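PDB 1H1O: cytochrome C-552 from Thiobacillus ferrooxidans, which carries electrons in the periplasm as a diheme, high-potential c4-type cytochrome with two covalently attached c-type hemes. Local coordinates for residues Glu102-Ile116 with Asn167-Leu180. Residues are numbered along the deposited sequence; the frame is centred on the assembly and turned at random.
With HEM (protoporphyrin IX containing Fe), chain C.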
ATOM      1  N   GLU A 102     -11.491  -7.892  13.649  1.00 43.85           N
ATOM      2  CA  GLU A 102     -12.473  -7.253  12.789  1.00 44.88           C
ATOM      3  C   GLU A 102     -11.942  -7.204  11.365  1.00 42.50           C
ATOM      4  O   GLU A 102     -12.589  -7.662  10.431  1.00 41.92           O
ATOM      5  CB  GLU A 102     -12.704  -5.828  13.265  1.00 49.84           C
ATOM      6  CG  GLU A 102     -13.111  -5.747  14.697  1.00 55.48           C
ATOM      7  CD  GLU A 102     -14.466  -6.338  14.888  1.00 56.80           C
ATOM      8  OE1 GLU A 102     -14.898  -6.489  16.047  1.00 59.77           O
ATOM      9  OE2 GLU A 102     -15.106  -6.644  13.862  1.00 59.10           O
ATOM     10  N   GLY A 103     -10.751  -6.631  11.226  1.00 40.51           N
ATOM     11  CA  GLY A 103     -10.123  -6.494   9.930  1.00 38.28           C
ATOM     12  C   GLY A 103      -9.888  -7.821   9.257  1.00 38.07           C
ATOM     13  O   GLY A 103      -9.974  -7.916   8.031  1.00 36.24           O
ATOM     14  N   LYS A 104      -9.591  -8.855  10.042  1.00 36.73           N
ATOM     15  CA  LYS A 104      -9.341 -10.155   9.444  1.00 36.01           C
ATOM     16  C   LYS A 104     -10.604 -10.681   8.781  1.00 35.65           C
ATOM     17  O   LYS A 104     -10.566 -11.168   7.650  1.00 34.37           O
ATOM     18  CB  LYS A 104      -8.856 -11.171  10.482  1.00 37.12           C
ATOM     19  CG  LYS A 104      -8.511 -12.514   9.853  1.00 38.11           C
ATOM     20  CD  LYS A 104      -7.931 -13.496  10.854  1.00 39.80           C
ATOM     21  CE  LYS A 104      -7.501 -14.768  10.141  1.00 40.16           C
ATOM     22  NZ  LYS A 104      -7.275 -15.889  11.091  1.00 41.75           N
ATOM     23  N   ALA A 105     -11.723 -10.577   9.490  1.00 35.94           N
ATOM     24  CA  ALA A 105     -12.999 -11.048   8.966  1.00 36.23           C
ATOM     25  C   ALA A 105     -13.317 -10.280   7.691  1.00 36.93           C
ATOM     26  O   ALA A 105     -13.763 -10.856   6.700  1.00 38.14           O
ATOM     27  CB  ALA A 105     -14.091 -10.841   9.996  1.00 34.83           C
ATOM     28  N   ILE A 106     -13.063  -8.975   7.714  1.00 36.71           N
ATOM     29  CA  ILE A 106     -13.314  -8.134   6.555  1.00 34.48           C
ATOM     30  C   ILE A 106     -12.430  -8.533   5.395  1.00 34.18           C
ATOM     31  O   ILE A 106     -12.891  -8.733   4.273  1.00 33.59           O
ATOM     32  CB  ILE A 106     -13.046  -6.657   6.874  1.00 33.54           C
ATOM     33  CG1 ILE A 106     -14.114  -6.133   7.842  1.00 35.13           C
ATOM     34  CG2 ILE A 106     -13.031  -5.839   5.594  1.00 31.54           C
ATOM     35  CD1 ILE A 106     -13.763  -4.778   8.506  1.00 34.40           C
ATOM     36  N   PHE A 107     -11.143  -8.656   5.664  1.00 34.17           N
ATOM     37  CA  PHE A 107     -10.213  -8.995   4.595  1.00 34.17           C
ATOM     38  C   PHE A 107     -10.544 -10.317   3.925  1.00 34.63           C
ATOM     39  O   PHE A 107     -10.551 -10.407   2.669  1.00 36.37           O
ATOM     40  CB  PHE A 107      -8.780  -9.063   5.137  1.00 34.64           C
ATOM     41  CG  PHE A 107      -7.752  -9.268   4.073  1.00 32.26           C
ATOM     42  CD1 PHE A 107      -7.275  -8.198   3.354  1.00 34.45           C
ATOM     43  CD2 PHE A 107      -7.328 -10.547   3.746  1.00 33.14           C
ATOM     44  CE1 PHE A 107      -6.385  -8.386   2.300  1.00 34.88           C
ATOM     45  CE2 PHE A 107      -6.441 -10.767   2.703  1.00 34.12           C
ATOM     46  CZ  PHE A 107      -5.968  -9.681   1.972  1.00 37.26           C
ATOM     47  N   ASN A 108     -10.801 -11.341   4.736  1.00 36.48           N
ATOM     48  CA  ASN A 108     -11.073 -12.676   4.216  1.00 38.59           C
ATOM     49  C   ASN A 108     -12.514 -12.942   3.809  1.00 39.87           C
ATOM     50  O   ASN A 108     -12.761 -13.639   2.823  1.00 39.22           O
ATOM     51  CB  ASN A 108     -10.671 -13.751   5.235  1.00 38.99           C
ATOM     52  CG  ASN A 108      -9.201 -13.698   5.600  1.00 40.54           C
ATOM     53  OD1 ASN A 108      -8.347 -13.437   4.762  1.00 41.29           O
ATOM     54  ND2 ASN A 108      -8.900 -13.968   6.861  1.00 43.38           N
ATOM     55  N   GLN A 109     -13.464 -12.390   4.559  1.00 40.17           N
ATOM     56  CA  GLN A 109     -14.870 -12.643   4.276  1.00 42.59           C
ATOM     57  C   GLN A 109     -15.641 -11.472   3.693  1.00 42.10           C
ATOM     58  O   GLN A 109     -16.692 -11.659   3.091  1.00 41.90           O
ATOM     59  CB  GLN A 109     -15.564 -13.110   5.553  1.00 45.33           C
ATOM     60  CG  GLN A 109     -14.855 -14.260   6.251  1.00 50.85           C
ATOM     61  CD  GLN A 109     -15.657 -14.831   7.410  1.00 54.51           C
ATOM     62  OE1 GLN A 109     -16.661 -15.531   7.209  1.00 56.44           O
ATOM     63  NE2 GLN A 109     -15.223 -14.529   8.635  1.00 55.43           N
ATOM     64  N   GLY A 110     -15.113 -10.268   3.861  1.00 41.37           N
ATOM     65  CA  GLY A 110     -15.806  -9.099   3.366  1.00 41.34           C
ATOM     66  C   GLY A 110     -17.038  -8.959   4.229  1.00 41.62           C
ATOM     67  O   GLY A 110     -17.152  -9.642   5.244  1.00 42.78           O
ATOM     68  N   VAL A 111     -17.944  -8.065   3.849  1.00 42.30           N
ATOM     69  CA  VAL A 111     -19.194  -7.864   4.584  1.00 41.82           C
ATOM     70  C   VAL A 111     -20.299  -7.747   3.541  1.00 41.16           C
ATOM     71  O   VAL A 111     -20.486  -6.704   2.926  1.00 39.62           O
ATOM     72  CB  VAL A 111     -19.175  -6.591   5.430  1.00 41.82           C
ATOM     73  CG1 VAL A 111     -20.491  -6.463   6.168  1.00 41.77           C
ATOM     74  CG2 VAL A 111     -18.018  -6.635   6.419  1.00 42.05           C
ATOM     75  N   THR A 112     -21.023  -8.839   3.354  1.00 41.97           N
ATOM     76  CA  THR A 112     -22.084  -8.898   2.366  1.00 41.84           C
ATOM     77  C   THR A 112     -23.128  -7.793   2.364  1.00 42.03           C
ATOM     78  O   THR A 112     -23.274  -7.090   1.362  1.00 41.39           O
ATOM     79  CB  THR A 112     -22.816 -10.234   2.443  1.00 39.69           C
ATOM     80  OG1 THR A 112     -21.865 -11.297   2.309  1.00 37.98           O
ATOM     81  CG2 THR A 112     -23.828 -10.333   1.328  1.00 40.44           C
ATOM     82  N   ASN A 113     -23.857  -7.637   3.465  1.00 43.07           N
ATOM     83  CA  ASN A 113     -24.911  -6.622   3.506  1.00 46.33           C
ATOM     84  C   ASN A 113     -24.408  -5.199   3.349  1.00 46.42           C
ATOM     85  O   ASN A 113     -25.181  -4.287   3.054  1.00 48.12           O
ATOM     86  CB  ASN A 113     -25.745  -6.752   4.792  1.00 47.69           C
ATOM     87  CG  ASN A 113     -24.904  -6.706   6.047  1.00 52.16           C
ATOM     88  OD1 ASN A 113     -25.247  -7.323   7.059  1.00 54.35           O
ATOM     89  ND2 ASN A 113     -23.803  -5.969   5.997  1.00 51.80           N
ATOM     90  N   GLU A 114     -23.109  -5.004   3.531  1.00 46.07           N
ATOM     91  CA  GLU A 114     -22.529  -3.677   3.394  1.00 44.85           C
ATOM     92  C   GLU A 114     -21.860  -3.570   2.036  1.00 43.62           C
ATOM     93  O   GLU A 114     -21.298  -2.528   1.674  1.00 43.18           O
ATOM     94  CB  GLU A 114     -21.515  -3.436   4.507  1.00 48.03           C
ATOM     95  CG  GLU A 114     -21.878  -2.265   5.392  1.00 51.35           C
ATOM     96  CD  GLU A 114     -20.944  -2.112   6.571  1.00 52.75           C
ATOM     97  OE1 GLU A 114     -21.135  -2.827   7.576  1.00 53.30           O
ATOM     98  OE2 GLU A 114     -20.016  -1.279   6.481  1.00 55.49           O
ATOM     99  N   GLN A 115     -21.940  -4.665   1.292  1.00 41.18           N
ATOM    100  CA  GLN A 115     -21.362  -4.759  -0.035  1.00 41.21           C
ATOM    101  C   GLN A 115     -19.871  -4.455  -0.059  1.00 39.62           C
ATOM    102  O   GLN A 115     -19.367  -3.781  -0.954  1.00 39.50           O
ATOM    103  CB  GLN A 115     -22.132  -3.860  -0.999  1.00 42.81           C
ATOM    104  CG  GLN A 115     -23.540  -4.389  -1.266  1.00 43.01           C
ATOM    105  CD  GLN A 115     -24.394  -3.432  -2.055  1.00 43.21           C
ATOM    106  OE1 GLN A 115     -23.981  -2.924  -3.097  1.00 45.89           O
ATOM    107  NE2 GLN A 115     -25.601  -3.182  -1.567  1.00 44.35           N
ATOM    108  N   ILE A 116     -19.175  -4.967   0.949  1.00 37.68           N
ATOM    109  CA  ILE A 116     -17.733  -4.817   1.047  1.00 35.16           C
ATOM    110  C   ILE A 116     -17.146  -6.134   0.566  1.00 33.58           C
ATOM    111  O   ILE A 116     -17.351  -7.175   1.188  1.00 34.34           O
ATOM    112  CB  ILE A 116     -17.303  -4.570   2.492  1.00 35.42           C
ATOM    113  CG1 ILE A 116     -17.919  -3.258   2.979  1.00 35.38           C
ATOM    114  CG2 ILE A 116     -15.777  -4.505   2.581  1.00 34.57           C
ATOM    115  CD1 ILE A 116     -17.526  -2.879   4.397  1.00 35.99           C
ATOM    116  N   ASN A 167     -17.978   1.604  -0.061  1.00 40.92           N
ATOM    117  CA  ASN A 167     -18.734   1.407   1.163  1.00 41.23           C
ATOM    118  C   ASN A 167     -17.938   1.214   2.440  1.00 39.79           C
ATOM    119  O   ASN A 167     -18.519   1.044   3.501  1.00 40.54           O
ATOM    120  CB  ASN A 167     -19.669   0.214   0.991  1.00 43.39           C
ATOM    121  CG  ASN A 167     -20.534   0.348  -0.220  1.00 43.18           C
ATOM    122  OD1 ASN A 167     -20.687  -0.595  -0.990  1.00 48.22           O
ATOM    123  ND2 ASN A 167     -21.105   1.523  -0.404  1.00 42.90           N
ATOM    124  N   ILE A 168     -16.620   1.238   2.357  1.00 38.83           N
ATOM    125  CA  ILE A 168     -15.835   1.052   3.561  1.00 38.40           C
ATOM    126  C   ILE A 168     -15.910   2.289   4.438  1.00 37.42           C
ATOM    127  O   ILE A 168     -15.694   3.407   3.970  1.00 35.70           O
ATOM    128  CB  ILE A 168     -14.361   0.762   3.230  1.00 37.96           C
ATOM    129  CG1 ILE A 168     -14.274  -0.426   2.268  1.00 39.87           C
ATOM    130  CG2 ILE A 168     -13.591   0.444   4.515  1.00 35.92           C
ATOM    131  CD1 ILE A 168     -12.881  -0.633   1.663  1.00 39.67           C
ATOM    132  N   THR A 169     -16.235   2.087   5.708  1.00 37.82           N
ATOM    133  CA  THR A 169     -16.298   3.200   6.647  1.00 39.23           C
ATOM    134  C   THR A 169     -14.897   3.384   7.259  1.00 39.88           C
ATOM    135  O   THR A 169     -14.030   2.500   7.161  1.00 37.93           O
ATOM    136  CB  THR A 169     -17.258   2.918   7.811  1.00 40.73           C
ATOM    137  OG1 THR A 169     -16.737   1.816   8.568  1.00 40.69           O
ATOM    138  CG2 THR A 169     -18.672   2.573   7.308  1.00 37.95           C
ATOM    139  N   VAL A 170     -14.690   4.534   7.892  1.00 39.99           N
ATOM    140  CA  VAL A 170     -13.421   4.839   8.538  1.00 41.37           C
ATOM    141  C   VAL A 170     -13.127   3.765   9.578  1.00 40.83           C
ATOM    142  O   VAL A 170     -11.997   3.299   9.699  1.00 40.89           O
ATOM    143  CB  VAL A 170     -13.468   6.207   9.243  1.00 42.11           C
ATOM    144  CG1 VAL A 170     -12.204   6.410  10.052  1.00 42.77           C
ATOM    145  CG2 VAL A 170     -13.618   7.318   8.216  1.00 42.95           C
ATOM    146  N   ALA A 171     -14.155   3.366  10.320  1.00 39.82           N
ATOM    147  CA  ALA A 171     -13.993   2.346  11.341  1.00 38.75           C
ATOM    148  C   ALA A 171     -13.449   1.032  10.761  1.00 39.64           C
ATOM    149  O   ALA A 171     -12.524   0.442  11.323  1.00 39.79           O
ATOM    150  CB  ALA A 171     -15.305   2.107  12.036  1.00 37.85           C
ATOM    151  N   GLN A 172     -14.020   0.574   9.645  1.00 38.41           N
ATOM    152  CA  GLN A 172     -13.577  -0.662   9.011  1.00 37.65           C
ATOM    153  C   GLN A 172     -12.184  -0.489   8.405  1.00 38.70           C
ATOM    154  O   GLN A 172     -11.371  -1.421   8.426  1.00 38.46           O
ATOM    155  CB  GLN A 172     -14.572  -1.090   7.934  1.00 38.86           C
ATOM    156  CG  GLN A 172     -15.957  -1.429   8.485  1.00 37.84           C
ATOM    157  CD  GLN A 172     -17.036  -1.474   7.403  1.00 37.42           C
ATOM    158  OE1 GLN A 172     -16.961  -0.760   6.401  1.00 36.11           O
ATOM    159  NE2 GLN A 172     -18.057  -2.303   7.619  1.00 39.17           N
ATOM    160  N   MET A 173     -11.906   0.694   7.858  1.00 37.83           N
ATOM    161  CA  MET A 173     -10.584   0.953   7.292  1.00 37.52           C
ATOM    162  C   MET A 173      -9.546   0.679   8.364  1.00 38.42           C
ATOM    163  O   MET A 173      -8.503   0.087   8.094  1.00 39.74           O
ATOM    164  CB  MET A 173     -10.434   2.406   6.856  1.00 37.52           C
ATOM    165  CG  MET A 173     -11.183   2.779   5.601  1.00 37.27           C
ATOM    166  SD  MET A 173     -10.874   4.501   5.218  1.00 38.67           S
ATOM    167  CE  MET A 173     -12.023   4.728   3.853  1.00 38.89           C
ATOM    168  N   LYS A 174      -9.843   1.116   9.583  1.00 39.08           N
ATOM    169  CA  LYS A 174      -8.941   0.925  10.716  1.00 40.81           C
ATOM    170  C   LYS A 174      -8.765  -0.569  11.037  1.00 40.64           C
ATOM    171  O   LYS A 174      -7.664  -1.031  11.335  1.00 39.51           O
ATOM    172  CB  LYS A 174      -9.481   1.667  11.938  1.00 40.53           C
ATOM    173  CG  LYS A 174      -9.497   3.185  11.794  1.00 43.89           C
ATOM    174  CD  LYS A 174     -10.048   3.833  13.056  1.00 47.05           C
ATOM    175  CE  LYS A 174      -9.913   5.348  13.022  1.00 50.04           C
ATOM    176  NZ  LYS A 174     -10.474   5.958  14.261  1.00 50.51           N
ATOM    177  N   ASP A 175      -9.857  -1.321  10.970  1.00 39.65           N
ATOM    178  CA  ASP A 175      -9.779  -2.742  11.245  1.00 38.82           C
ATOM    179  C   ASP A 175      -8.961  -3.457  10.212  1.00 38.52           C
ATOM    180  O   ASP A 175      -8.013  -4.152  10.553  1.00 37.09           O
ATOM    181  CB  ASP A 175     -11.173  -3.322  11.344  1.00 40.96           C
ATOM    182  CG  ASP A 175     -11.895  -2.760  12.520  1.00 42.21           C
ATOM    183  OD1 ASP A 175     -11.171  -2.093  13.282  1.00 41.67           O
ATOM    184  OD2 ASP A 175     -13.120  -2.959  12.691  1.00 44.14           O
ATOM    185  N   VAL A 176      -9.295  -3.273   8.945  1.00 37.68           N
ATOM    186  CA  VAL A 176      -8.520  -3.932   7.917  1.00 37.81           C
ATOM    187  C   VAL A 176      -7.059  -3.486   8.026  1.00 35.54           C
ATOM    188  O   VAL A 176      -6.155  -4.295   7.863  1.00 34.20           O
ATOM    189  CB  VAL A 176      -9.081  -3.629   6.525  1.00 39.83           C
ATOM    190  CG1 VAL A 176      -8.322  -4.421   5.477  1.00 41.79           C
ATOM    191  CG2 VAL A 176     -10.545  -4.011   6.489  1.00 41.43           C
ATOM    192  N   ALA A 177      -6.826  -2.211   8.328  1.00 34.91           N
ATOM    193  CA  ALA A 177      -5.459  -1.718   8.466  1.00 35.32           C
ATOM    194  C   ALA A 177      -4.756  -2.401   9.642  1.00 35.41           C
ATOM    195  O   ALA A 177      -3.623  -2.874   9.510  1.00 34.89           O
ATOM    196  CB  ALA A 177      -5.448  -0.192   8.660  1.00 35.10           C
ATOM    197  N   ALA A 178      -5.426  -2.438  10.790  1.00 35.55           N
ATOM    198  CA  ALA A 178      -4.852  -3.068  11.968  1.00 36.37           C
ATOM    199  C   ALA A 178      -4.448  -4.479  11.570  1.00 37.83           C
ATOM    200  O   ALA A 178      -3.287  -4.871  11.706  1.00 38.47           O
ATOM    201  CB  ALA A 178      -5.867  -3.104  13.098  1.00 35.08           C
ATOM    202  N   TYR A 179      -5.401  -5.237  11.038  1.00 37.37           N
ATOM    203  CA  TYR A 179      -5.107  -6.603  10.632  1.00 36.47           C
ATOM    204  C   TYR A 179      -3.912  -6.709   9.670  1.00 35.78           C
ATOM    205  O   TYR A 179      -2.921  -7.373   9.963  1.00 38.99           O
ATOM    206  CB  TYR A 179      -6.355  -7.250  10.004  1.00 34.18           C
ATOM    207  CG  TYR A 179      -6.081  -8.607   9.395  1.00 31.83           C
ATOM    208  CD1 TYR A 179      -6.159  -8.806   8.016  1.00 31.41           C
ATOM    209  CD2 TYR A 179      -5.692  -9.680  10.193  1.00 34.16           C
ATOM    210  CE1 TYR A 179      -5.855 -10.038   7.445  1.00 32.16           C
ATOM    211  CE2 TYR A 179      -5.382 -10.924   9.633  1.00 32.30           C
ATOM    212  CZ  TYR A 179      -5.466 -11.092   8.261  1.00 32.42           C
ATOM    213  OH  TYR A 179      -5.143 -12.308   7.706  1.00 33.72           O
ATOM    214  N   LEU A 180      -4.005  -6.053   8.525  1.00 36.07           N
ATOM    215  CA  LEU A 180      -2.949  -6.103   7.524  1.00 35.79           C
ATOM    216  C   LEU A 180      -1.560  -5.700   8.020  1.00 36.09           C
ATOM    217  O   LEU A 180      -0.564  -6.344   7.688  1.00 35.61           O
ATOM    218  CB  LEU A 180      -3.337  -5.233   6.320  1.00 35.49           C
ATOM    219  CG  LEU A 180      -4.019  -5.858   5.086  1.00 38.47           C
ATOM    220  CD1 LEU A 180      -4.434  -7.313   5.329  1.00 38.64           C
ATOM    221  CD2 LEU A 180      -5.227  -5.008   4.721  1.00 37.79           C
TER
HETATM  222  CHA HEM C1184      -4.620  -1.573  -3.755  1.00 29.37           C
HETATM  223  CHB HEM C1184      -7.113  -2.330   0.261  1.00 27.99           C
HETATM  224  CHC HEM C1184     -10.042  -5.261  -2.199  1.00 29.64           C
HETATM  225  CHD HEM C1184      -7.518  -4.535  -6.164  1.00 33.06           C
HETATM  226  C1A HEM C1184      -5.040  -1.515  -2.426  1.00 28.33           C
HETATM  227  C2A HEM C1184      -4.421  -0.712  -1.394  1.00 29.99           C
HETATM  228  C3A HEM C1184      -5.107  -0.921  -0.251  1.00 29.35           C
HETATM  229  C4A HEM C1184      -6.168  -1.861  -0.608  1.00 30.61           C
HETATM  230  CMA HEM C1184      -4.894  -0.341   1.116  1.00 29.03           C
HETATM  231  CAA HEM C1184      -3.245   0.177  -1.608  1.00 28.42           C
HETATM  232  CBA HEM C1184      -1.911  -0.547  -1.501  1.00 33.43           C
HETATM  233  CGA HEM C1184      -0.803   0.288  -1.514  1.00 32.16           C
HETATM  234  O1A HEM C1184       0.297  -0.282  -1.258  1.00 36.33           O
HETATM  235  O2A HEM C1184      -0.849   1.495  -1.774  1.00 35.12           O
HETATM  236  C1B HEM C1184      -8.132  -3.199  -0.080  1.00 31.46           C
HETATM  237  C2B HEM C1184      -9.136  -3.635   0.855  1.00 27.86           C
HETATM  238  C3B HEM C1184      -9.974  -4.434   0.143  1.00 29.65           C
HETATM  239  C4B HEM C1184      -9.459  -4.514  -1.191  1.00 30.94           C
HETATM  240  CMB HEM C1184      -9.179  -3.206   2.304  1.00 30.02           C
HETATM  241  CAB HEM C1184     -11.223  -5.127   0.559  1.00 32.66           C
HETATM  242  CBB HEM C1184     -12.267  -4.188   1.240  1.00 31.08           C
HETATM  243  C1C HEM C1184      -9.613  -5.340  -3.480  1.00 30.66           C
HETATM  244  C2C HEM C1184     -10.244  -6.117  -4.518  1.00 32.16           C
HETATM  245  C3C HEM C1184      -9.517  -5.872  -5.635  1.00 32.75           C
HETATM  246  C4C HEM C1184      -8.463  -4.997  -5.278  1.00 32.20           C
HETATM  247  CMC HEM C1184     -11.475  -6.974  -4.291  1.00 32.27           C
HETATM  248  CAC HEM C1184      -9.711  -6.381  -7.081  1.00 33.26           C
HETATM  249  CBC HEM C1184     -11.152  -6.142  -7.635  1.00 32.34           C
HETATM  250  C1D HEM C1184      -6.491  -3.661  -5.867  1.00 34.03           C
HETATM  251  C2D HEM C1184      -5.527  -3.182  -6.849  1.00 32.50           C
HETATM  252  C3D HEM C1184      -4.729  -2.351  -6.179  1.00 33.03           C
HETATM  253  C4D HEM C1184      -5.194  -2.325  -4.772  1.00 32.81           C
HETATM  254  CMD HEM C1184      -5.519  -3.578  -8.295  1.00 32.21           C
HETATM  255  CAD HEM C1184      -3.561  -1.539  -6.683  1.00 35.18           C
HETATM  256  CBD HEM C1184      -4.099  -0.246  -7.443  1.00 36.37           C
HETATM  257  CGD HEM C1184      -3.122   0.371  -8.259  1.00 40.20           C
HETATM  258  O1D HEM C1184      -2.729  -0.195  -9.340  1.00 40.12           O
HETATM  259  O2D HEM C1184      -2.634   1.486  -7.935  1.00 40.13           O
HETATM  260  NA  HEM C1184      -6.094  -2.205  -1.942  1.00 30.99           N
HETATM  261  NB  HEM C1184      -8.338  -3.740  -1.338  1.00 29.45           N
HETATM  262  NC  HEM C1184      -8.509  -4.660  -3.966  1.00 32.49           N
HETATM  263  ND  HEM C1184      -6.266  -3.126  -4.610  1.00 29.58           N
HETATM  264 FE   HEM C1184      -7.300  -3.458  -2.964  1.00 31.88          FE
HETATM  265  O   HOH W   1     -17.550  -1.023  -0.968  1.00 41.05           O
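Gly103 lays its bare CA against the backbone of Asp175 and Val176, and this hollow lets helices 102-109 and 170-180 cross almost perpendicularly, at -91°, with their axes only 7.0 Å apart. The fit is close enough for a CA-H...O contact, Gly103 CA lying 3.2 Å from Asp175 O. Tyr179 supplies the complementary bump, a knob seated among Gly103, Lys104, Phe107 and Asn108. With CG anti to its backbone N (chi1 173°), its ring lies flat against helix 102-109: Lys104 CA stands 3.6 Å from the ring centroid, almost on the normal, and CB and CG of the extended lysine chain continue across the CD2/CE2 side before its end leads away. Phe107 CB, CG and CD2 lie against Tyr179 CE1, the two rings inclined at 46°. Leu180 pushes CD1 over a face of the Phe107 ring, 4.0 Å from its centroid, while Val176 CG1 lies at the edge. Beyond the crossing, Ile106 fills the angle between the helices, its CG2 pressed tightly on Val176 CG2 and its CD1 resting on Gln172 CB. The loop after helix 102-109 then meets the start of helix 170-180. There Thr169 and Gln172 form a capping box: Gln172 OE1 accepts from Thr169 N, and Thr169 OG1, at the N-cap, from Gln172 N. Gln172 NE2 also faces Glu114 OE2, in a bond modelled so short and bent that its detail is doubtful. Val176 CG1, Ile168 CD1 and Ile116 CG2 turn to the heme, and Phe107 also packs on Cys119, its predicted covalent attachment point, and His123, the predicted axial ligand. This near-perpendicular, glycine-mediated crossing of N- and C-terminal helices beside the heme is the hallmark of the class I cytochrome c fold, here in the C-terminal heme domain.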